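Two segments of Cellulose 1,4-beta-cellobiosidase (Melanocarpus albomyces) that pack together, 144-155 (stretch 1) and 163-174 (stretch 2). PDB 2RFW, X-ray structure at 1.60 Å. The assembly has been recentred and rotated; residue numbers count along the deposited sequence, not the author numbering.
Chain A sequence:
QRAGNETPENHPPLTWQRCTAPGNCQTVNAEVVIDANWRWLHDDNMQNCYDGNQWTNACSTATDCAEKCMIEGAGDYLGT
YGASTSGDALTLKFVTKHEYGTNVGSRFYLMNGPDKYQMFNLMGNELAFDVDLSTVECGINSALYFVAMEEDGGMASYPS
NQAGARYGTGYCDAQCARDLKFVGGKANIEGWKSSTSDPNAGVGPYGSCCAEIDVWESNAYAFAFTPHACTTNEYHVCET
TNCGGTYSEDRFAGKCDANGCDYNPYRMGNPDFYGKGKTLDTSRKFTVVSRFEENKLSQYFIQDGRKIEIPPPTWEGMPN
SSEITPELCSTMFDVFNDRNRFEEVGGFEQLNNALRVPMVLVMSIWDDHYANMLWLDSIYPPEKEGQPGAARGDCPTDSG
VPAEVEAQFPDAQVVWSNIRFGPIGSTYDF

Stretch 1 (144-155) LYFVAMEEDGGM
Stretch 2 (163-174) AGARYGTGYCDA

Residues 144-147 are the end of a strand and the rest of stretch 1 is loop or turn; stretch 2 is mostly loop, with a short 3-10 segment that includes Ala-165 and Arg-166. The nearest CA pairs, Val-147 with Asp-173 (5.7 Å between CA atoms), Met-149 with Tyr-171 (6.0 Å, CA to CA) and Gly-153 with Ala-165 (4.0 Å, CA to CA), show that the chains run antiparallel. Together they bury 637 Å².

Leu-144 (phi/psi -134/139) and Phe-146 (-112/141) lie out of reach, while the alternate residues point toward stretch 2. Tyr-145 (-176/180; chi1 59°, p; chi2 -81°) places its OH 2.9 Å from Tyr-171 OH, a hydrogen bond in which either hydroxyl could donate. Tyr-171 OH lies at the edge of the Tyr-145 ring, near its plane. The partner Tyr-171 (-50/157; chi1 -174°, t; chi2 56°) has its CA-to-CB bond directed away, yet its ring end returns to the contact.

Val-147 (-148/124; chi1 -75°, m) packs CB against Cys-172 O at 3.6 Å and CG1 against Asp-173 CB at 3.9 Å. Cys-172 O has no polar partner anywhere in the model, so the contact buries it unsatisfied.

The strand gives way at Ala-148 (-67/61), where Met-149 N donates to Val-147 O over a very short 2.5 Å. Met-149 (-65/161; chi1 -86°, m; chi2 169°, t; chi3 98°, between wells) starts sideways, but its end approaches stretch 2: CE reaches Tyr-171 CA at 3.3 Å. Its SD is 3.9 Å from Tyr-171 CD1 and sits 82° off the ring normal, an edge-on sulfur-aromatic approach.

A type I turn, Glu-150 to Gly-153, is closed by Gly-153 N to Glu-150 O at 2.7 Å; a type I' turn, Asp-152 to Met-155, overlaps it. Asp-152 (-78/17; chi1 44°, p) contributes its backbone: Ala-165 N donates to Asp-152 O at 3.0 Å, with a nearly straight angle of 164°.

Gly-153 (61/15) is tightly enclosed, since an ideal CB would fall 2.4 Å from Ala-165 N. Its O accepts from Thr-169 OG1 (chi1 67°, p) at 2.5 Å, though the OG1 position is less certain, and meets Gly-170 CA at 3.3 Å in a CA-H...O contact. Gly-154 follows at 110/-1.

Met-155 (-70/3; chi1 -91°, chi2 -148°, both between wells; chi3 -64°, m) points toward stretch 2. Its CG lies 3.4 Å from Gly-164 CA, and its CE meets Arg-166 NE at 3.0 Å, oblique to the guanidinium.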

# COMPACT_ATOMS: atom_id res chain seq x y z
N LEU A 144 -2.45 -4.20 -2.79
CA LEU A 144 -3.30 -3.34 -3.63
C LEU A 144 -4.18 -2.55 -2.67
O LEU A 144 -4.61 -3.16 -1.69
CB LEU A 144 -4.10 -4.16 -4.62
CG LEU A 144 -4.69 -3.53 -5.87
CD1 LEU A 144 -5.37 -4.60 -6.72
CD2 LEU A 144 -5.71 -2.43 -5.58
N TYR A 145 -4.43 -1.26 -2.87
CA TYR A 145 -5.22 -0.58 -1.83
C TYR A 145 -5.55 0.87 -2.17
O TYR A 145 -5.14 1.36 -3.22
CB TYR A 145 -4.49 -0.58 -0.48
CG TYR A 145 -3.14 0.09 -0.56
CD1 TYR A 145 -2.05 -0.61 -1.07
CD2 TYR A 145 -2.92 1.40 -0.16
CE1 TYR A 145 -0.81 -0.04 -1.16
CE2 TYR A 145 -1.67 1.98 -0.25
CZ TYR A 145 -0.61 1.26 -0.76
OH TYR A 145 0.64 1.80 -0.87
N PHE A 146 -6.27 1.52 -1.24
CA PHE A 146 -6.73 2.89 -1.39
C PHE A 146 -6.03 3.83 -0.41
O PHE A 146 -5.81 3.49 0.76
CB PHE A 146 -8.25 2.97 -1.16
CG PHE A 146 -9.14 2.53 -2.31
CD1 PHE A 146 -9.89 1.37 -2.24
CD2 PHE A 146 -9.23 3.27 -3.48
CE1 PHE A 146 -10.70 0.95 -3.29
CE2 PHE A 146 -10.05 2.89 -4.52
CZ PHE A 146 -10.80 1.73 -4.43
N VAL A 147 -5.68 5.05 -0.83
CA VAL A 147 -5.13 6.04 0.10
C VAL A 147 -5.53 7.45 -0.33
O VAL A 147 -5.27 7.84 -1.47
CB VAL A 147 -3.60 5.95 0.21
CG1 VAL A 147 -3.22 4.74 1.06
CG2 VAL A 147 -2.97 5.88 -1.17
N ALA A 148 -6.17 8.20 0.57
CA ALA A 148 -6.70 9.52 0.25
C ALA A 148 -5.62 10.56 -0.05
O ALA A 148 -5.47 11.59 0.60
CB ALA A 148 -7.61 10.00 1.38
N MET A 149 -4.86 10.27 -1.08
CA MET A 149 -3.96 11.16 -1.79
C MET A 149 -4.71 12.29 -2.48
O MET A 149 -5.92 12.20 -2.72
CB MET A 149 -3.16 10.33 -2.82
CG MET A 149 -1.93 9.71 -2.22
SD MET A 149 -1.14 8.47 -3.27
CE MET A 149 0.18 9.43 -4.03
N GLU A 150 -3.99 13.36 -2.83
CA GLU A 150 -4.59 14.45 -3.59
C GLU A 150 -4.43 14.24 -5.09
O GLU A 150 -3.39 13.76 -5.53
CB GLU A 150 -3.95 15.77 -3.14
CG GLU A 150 -4.03 15.90 -1.62
CD GLU A 150 -3.49 17.25 -1.17
OE1 GLU A 150 -3.61 18.22 -1.94
OE2 GLU A 150 -2.96 17.30 -0.04
N GLU A 151 -5.45 14.60 -5.84
CA GLU A 151 -5.54 14.36 -7.27
C GLU A 151 -4.26 14.71 -8.01
O GLU A 151 -3.65 13.85 -8.64
CB GLU A 151 -6.68 15.16 -7.93
CG GLU A 151 -6.89 14.70 -9.38
CD GLU A 151 -8.22 15.22 -9.92
OE1 GLU A 151 -8.63 16.30 -9.45
OE2 GLU A 151 -8.82 14.54 -10.79
N ASP A 152 -3.87 15.96 -7.91
CA ASP A 152 -2.69 16.48 -8.57
C ASP A 152 -1.41 16.09 -7.85
O ASP A 152 -0.35 16.69 -8.08
CB ASP A 152 -2.78 18.01 -8.68
CG ASP A 152 -3.27 18.63 -7.38
OD1 ASP A 152 -4.33 18.20 -6.88
OD2 ASP A 152 -2.60 19.56 -6.88
N GLY A 153 -1.48 15.09 -6.97
CA GLY A 153 -0.32 14.71 -6.20
C GLY A 153 0.21 15.83 -5.32
O GLY A 153 1.34 15.70 -4.85
N GLY A 154 -0.55 16.89 -5.09
CA GLY A 154 -0.26 17.96 -4.18
C GLY A 154 0.09 19.30 -4.78
O GLY A 154 0.33 20.26 -4.02
N MET A 155 0.13 19.42 -6.10
CA MET A 155 0.54 20.60 -6.83
C MET A 155 -0.43 21.76 -6.73
O MET A 155 -0.22 22.81 -7.35
CB MET A 155 0.74 20.26 -8.32
CG MET A 155 2.16 19.83 -8.67
SD MET A 155 2.60 20.33 -10.35
CE MET A 155 1.43 19.38 -11.32
N ALA A 163 6.36 19.24 -9.61
CA ALA A 163 6.46 17.90 -10.19
C ALA A 163 5.08 17.25 -10.26
O ALA A 163 4.58 16.98 -11.35
CB ALA A 163 7.44 17.05 -9.41
N GLY A 164 4.47 16.99 -9.11
CA GLY A 164 3.13 16.54 -8.91
C GLY A 164 2.85 15.10 -9.30
O GLY A 164 3.79 14.34 -9.57
N ALA A 165 1.57 14.75 -9.32
CA ALA A 165 1.09 13.41 -9.67
C ALA A 165 1.81 12.88 -10.90
O ALA A 165 2.13 11.70 -10.93
CB ALA A 165 -0.42 13.42 -9.90
N ARG A 166 2.05 13.77 -11.86
CA ARG A 166 2.80 13.47 -13.07
C ARG A 166 4.02 12.60 -12.79
O ARG A 166 4.36 11.67 -13.55
CB ARG A 166 3.22 14.79 -13.73
CG ARG A 166 2.58 16.03 -13.13
CD ARG A 166 3.02 17.27 -13.89
NE ARG A 166 1.95 18.25 -14.05
CZ ARG A 166 1.96 19.17 -15.01
NH1 ARG A 166 2.97 19.21 -15.87
NH2 ARG A 166 0.96 20.04 -15.11
N TYR A 167 4.70 12.86 -11.68
CA TYR A 167 5.84 12.06 -11.27
C TYR A 167 5.54 11.41 -9.91
O TYR A 167 6.41 11.33 -9.05
CB TYR A 167 7.13 12.84 -11.17
CG TYR A 167 7.58 13.83 -12.20
CD1 TYR A 167 8.96 13.98 -12.42
CD2 TYR A 167 6.74 14.64 -12.94
CE1 TYR A 167 9.43 14.88 -13.34
CE2 TYR A 167 7.20 15.55 -13.88
CZ TYR A 167 8.56 15.66 -14.07
OH TYR A 167 9.03 16.56 -15.00
N GLY A 168 4.31 10.96 -9.73
CA GLY A 168 3.80 10.25 -8.57
C GLY A 168 4.16 10.89 -7.24
O GLY A 168 4.54 10.17 -6.31
N THR A 169 4.02 12.21 -7.15
CA THR A 169 4.25 12.91 -5.89
C THR A 169 3.05 12.66 -4.98
O THR A 169 2.09 12.06 -5.48
CB THR A 169 4.42 14.43 -6.00
OG1 THR A 169 3.17 15.01 -6.42
CG2 THR A 169 5.47 14.83 -7.04
N GLY A 170 3.15 13.13 -3.75
CA GLY A 170 2.11 13.25 -2.80
C GLY A 170 1.61 12.11 -1.97
O GLY A 170 0.59 12.24 -1.28
N TYR A 171 2.27 10.97 -1.98
CA TYR A 171 1.86 9.81 -1.22
C TYR A 171 1.56 10.10 0.25
O TYR A 171 2.05 11.08 0.81
CB TYR A 171 2.99 8.78 -1.31
CG TYR A 171 2.67 7.44 -0.69
CD1 TYR A 171 1.56 6.73 -1.11
CD2 TYR A 171 3.49 6.89 0.28
CE1 TYR A 171 1.26 5.49 -0.55
CE2 TYR A 171 3.19 5.65 0.84
CZ TYR A 171 2.08 4.96 0.42
OH TYR A 171 1.77 3.73 0.97
N CYS A 172 0.76 9.24 0.85
CA CYS A 172 0.42 9.24 2.26
C CYS A 172 -0.28 7.92 2.57
O CYS A 172 -0.46 7.11 1.66
CB CYS A 172 -0.40 10.45 2.67
SG CYS A 172 -2.00 10.70 1.86
N ASP A 173 -0.63 7.69 3.82
CA ASP A 173 -1.23 6.44 4.27
C ASP A 173 -1.31 6.46 5.79
O ASP A 173 -0.67 7.33 6.41
CB ASP A 173 -0.43 5.25 3.75
CG ASP A 173 0.95 5.03 4.32
OD1 ASP A 173 1.33 5.74 5.28
OD2 ASP A 173 1.68 4.14 3.83
N ALA A 174 -2.04 5.55 6.43
CA ALA A 174 -2.19 5.65 7.88
C ALA A 174 -0.95 5.24 8.67
O ALA A 174 -1.06 4.95 9.87
CB ALA A 174 -3.39 4.81 8.32